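Local coordinates for UPF0098 protein YbcL (Escherichia coli, PDB 1FUX) that is of unknown function but belongs to the phosphatidylethanolamine-binding protein family and is homologous to a Raf kinase inhibitor protein, at residues I132-N137 / A141-M146. Sequence-based numbering, arbitrary orientation.
Sequences IPVDSN and ALVGYM
Met146, deposited as selenomethionine, reaches from the helix across three consecutive residues of the preceding loop, Ile132, Pro133 and Val134. Ile132 CD1 lies beside both ends of this side chain, 3.7 Å from Met146 CB and 4.0 Å from Met146 CE. Between them, the selenium SE lies beside the CG-CD edge of the Pro133 ring, with CD at 3.9 Å. The bend at chi3 (-64°) turns the methyl CE aside to meet Val134 CG1 at 3.6 Å. A long, unbranched side chain suits this place because its successive torsions let it follow the uneven surface left by three differently shaped neighbours. Ile132 meets it with the end of its longer branch: CG1 stands between the backbone N and the carbonyl carbon (chi1 48°), and from there CD1 extends to Met146. One turn back along the helix, Val143 adds a looser touch, its CG2 4.3 Å from Val134 CG2.

No hydrogen bond joins the two segments; their contact is apolar, between the loop after strand 118-127 and helix 140-148 in this fold of the phosphatidylethanolamine-binding protein family. The loop carries two tight turns of its own. Pro133, whose ring restrains phi, is the centre of an inverse gamma turn closed by a weak bond from Val134 N to Ile132 O. Beyond the contact comes an Asx turn, in which Asp135 OD1 accepts from Asn137 N at 2.9 Å, the N-H arriving from above the carboxylate plane.

Behind the contact, Ile132, Val134 and Val143 also pack on Val69 of strand 63-72; beta-branched side chains, broad close to the backbone, suit a place where loop and helix both lie on the sheet. Asn70 OD1 accepts from Ile132 N, while Leu142 packs on Trp63 and Tyr145 on Pro58, both of the second subunit.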
ATOM      1  N   ILE A 132      -7.988   1.805 -17.980  1.00 26.85           N
ATOM      2  CA  ILE A 132      -8.442   1.369 -16.649  1.00 25.47           C
ATOM      3  C   ILE A 132      -8.641   2.666 -15.877  1.00 23.60           C
ATOM      4  O   ILE A 132      -7.945   3.629 -16.203  1.00 24.37           O
ATOM      5  CB  ILE A 132      -7.533   0.362 -15.954  1.00 24.40           C
ATOM      6  CG1 ILE A 132      -6.028   0.690 -15.935  1.00 22.07           C
ATOM      7  CG2 ILE A 132      -7.734  -1.028 -16.571  1.00 23.27           C
ATOM      8  CD1 ILE A 132      -5.428   0.087 -14.646  1.00 23.32           C
ATOM      9  N   PRO A 133      -9.682   2.796 -15.074  1.00 23.78           N
ATOM     10  CA  PRO A 133     -10.012   4.017 -14.395  1.00 24.05           C
ATOM     11  C   PRO A 133      -9.031   4.356 -13.278  1.00 22.11           C
ATOM     12  O   PRO A 133      -9.327   4.055 -12.135  1.00 24.01           O
ATOM     13  CB  PRO A 133     -11.413   3.802 -13.838  1.00 23.65           C
ATOM     14  CG  PRO A 133     -11.481   2.322 -13.650  1.00 26.05           C
ATOM     15  CD  PRO A 133     -10.677   1.718 -14.774  1.00 24.18           C
ATOM     16  N   VAL A 134      -7.862   4.884 -13.590  1.00 21.05           N
ATOM     17  CA  VAL A 134      -6.928   5.256 -12.535  1.00 20.72           C
ATOM     18  C   VAL A 134      -6.703   6.764 -12.625  1.00 21.24           C
ATOM     19  O   VAL A 134      -6.847   7.390 -13.683  1.00 20.10           O
ATOM     20  CB  VAL A 134      -5.654   4.456 -12.361  1.00 22.55           C
ATOM     21  CG1 VAL A 134      -5.571   3.195 -13.188  1.00 23.94           C
ATOM     22  CG2 VAL A 134      -4.343   5.213 -12.311  1.00 21.65           C
ATOM     23  N   ASP A 135      -6.468   7.325 -11.442  1.00 19.05           N
ATOM     24  CA  ASP A 135      -6.178   8.753 -11.397  1.00 18.69           C
ATOM     25  C   ASP A 135      -5.057   8.975 -10.401  1.00 17.09           C
ATOM     26  O   ASP A 135      -4.501   8.013  -9.830  1.00 14.96           O
ATOM     27  CB  ASP A 135      -7.430   9.569 -11.184  1.00 19.53           C
ATOM     28  CG  ASP A 135      -8.169   9.295  -9.893  1.00 23.04           C
ATOM     29  OD1 ASP A 135      -7.571   8.886  -8.874  1.00 20.03           O
ATOM     30  OD2 ASP A 135      -9.410   9.544  -9.934  1.00 22.49           O
ATOM     31  N   SER A 136      -4.767  10.239 -10.100  1.00 14.92           N
ATOM     32  CA  SER A 136      -3.664  10.510  -9.191  1.00 17.69           C
ATOM     33  C   SER A 136      -3.951  10.049  -7.781  1.00 17.26           C
ATOM     34  O   SER A 136      -2.974   9.978  -7.027  1.00 18.03           O
ATOM     35  CB  SER A 136      -3.272  11.996  -9.221  1.00 17.02           C
ATOM     36  OG  SER A 136      -4.421  12.700  -8.794  1.00 19.29           O
ATOM     37  N   ASN A 137      -5.204   9.794  -7.434  1.00 17.04           N
ATOM     38  CA  ASN A 137      -5.517   9.334  -6.092  1.00 18.73           C
ATOM     39  C   ASN A 137      -5.559   7.804  -6.025  1.00 17.70           C
ATOM     40  O   ASN A 137      -5.800   7.294  -4.923  1.00 16.30           O
ATOM     41  CB  ASN A 137      -6.912   9.848  -5.755  1.00 23.85           C
ATOM     42  CG  ASN A 137      -6.916  11.324  -5.408  1.00 27.04           C
ATOM     43  OD1 ASN A 137      -6.043  11.859  -4.701  1.00 29.07           O
ATOM     44  ND2 ASN A 137      -7.978  11.955  -5.926  1.00 28.21           N
ATOM     45  N   ALA A 141      -2.317  -0.503  -4.382  1.00 11.10           N
ATOM     46  CA  ALA A 141      -3.176  -1.696  -4.345  1.00 11.84           C
ATOM     47  C   ALA A 141      -4.326  -1.660  -5.325  1.00 11.50           C
ATOM     48  O   ALA A 141      -4.705  -2.686  -5.932  1.00 12.31           O
ATOM     49  CB  ALA A 141      -3.712  -1.891  -2.910  1.00 11.72           C
ATOM     50  N   LEU A 142      -4.988  -0.491  -5.431  1.00 12.14           N
ATOM     51  CA  LEU A 142      -6.111  -0.334  -6.332  1.00 15.75           C
ATOM     52  C   LEU A 142      -5.652  -0.527  -7.765  1.00 18.52           C
ATOM     53  O   LEU A 142      -6.277  -1.248  -8.553  1.00 17.33           O
ATOM     54  CB  LEU A 142      -6.824   1.012  -6.181  1.00 16.67           C
ATOM     55  CG  LEU A 142      -7.983   1.277  -7.166  1.00 20.35           C
ATOM     56  CD1 LEU A 142      -8.976   0.115  -7.136  1.00 20.33           C
ATOM     57  CD2 LEU A 142      -8.678   2.612  -6.885  1.00 17.93           C
ATOM     58  N   VAL A 143      -4.486   0.064  -8.091  1.00 16.57           N
ATOM     59  CA  VAL A 143      -3.939  -0.134  -9.433  1.00 16.40           C
ATOM     60  C   VAL A 143      -3.607  -1.588  -9.624  1.00 16.76           C
ATOM     61  O   VAL A 143      -3.889  -2.258 -10.642  1.00 17.30           O
ATOM     62  CB  VAL A 143      -2.673   0.764  -9.560  1.00 16.46           C
ATOM     63  CG1 VAL A 143      -1.918   0.415 -10.846  1.00 17.63           C
ATOM     64  CG2 VAL A 143      -3.086   2.214  -9.500  1.00 15.32           C
ATOM     65  N   GLY A 144      -2.979  -2.210  -8.621  1.00 14.88           N
ATOM     66  CA  GLY A 144      -2.558  -3.617  -8.689  1.00 15.17           C
ATOM     67  C   GLY A 144      -3.733  -4.558  -8.898  1.00 18.07           C
ATOM     68  O   GLY A 144      -3.629  -5.551  -9.675  1.00 18.62           O
ATOM     69  N   TYR A 145      -4.851  -4.167  -8.288  1.00 21.40           N
ATOM     70  CA  TYR A 145      -6.065  -4.947  -8.422  1.00 24.92           C
ATOM     71  C   TYR A 145      -6.436  -4.968  -9.899  1.00 26.30           C
ATOM     72  O   TYR A 145      -6.577  -6.054 -10.469  1.00 27.08           O
ATOM     73  CB  TYR A 145      -7.199  -4.303  -7.604  1.00 28.47           C
ATOM     74  CG  TYR A 145      -8.421  -5.211  -7.613  1.00 33.06           C
ATOM     75  CD1 TYR A 145      -8.516  -6.244  -6.696  1.00 36.40           C
ATOM     76  CD2 TYR A 145      -9.446  -5.038  -8.524  1.00 35.07           C
ATOM     77  CE1 TYR A 145      -9.620  -7.090  -6.695  1.00 37.57           C
ATOM     78  CE2 TYR A 145     -10.555  -5.872  -8.525  1.00 36.89           C
ATOM     79  CZ  TYR A 145     -10.623  -6.898  -7.610  1.00 38.31           C
ATOM     80  OH  TYR A 145     -11.729  -7.727  -7.596  1.00 41.78           O
HETATM   81  N   MSE A 146      -6.513  -3.770 -10.498  1.00 26.89           N
HETATM   82  CA  MSE A 146      -6.885  -3.682 -11.898  1.00 27.70           C
HETATM   83  C   MSE A 146      -5.895  -4.270 -12.879  1.00 24.21           C
HETATM   84  O   MSE A 146      -6.412  -4.701 -13.936  1.00 23.50           O
HETATM   85  CB  MSE A 146      -7.197  -2.238 -12.313  1.00 33.34           C
HETATM   86  CG  MSE A 146      -8.392  -1.687 -11.559  1.00 40.19           C
HETATM   87 SE   MSE A 146      -8.661   0.176 -11.825  1.00 51.12          SE
HETATM   88  CE  MSE A 146      -7.177   0.801 -11.083  1.00 47.59           C
TER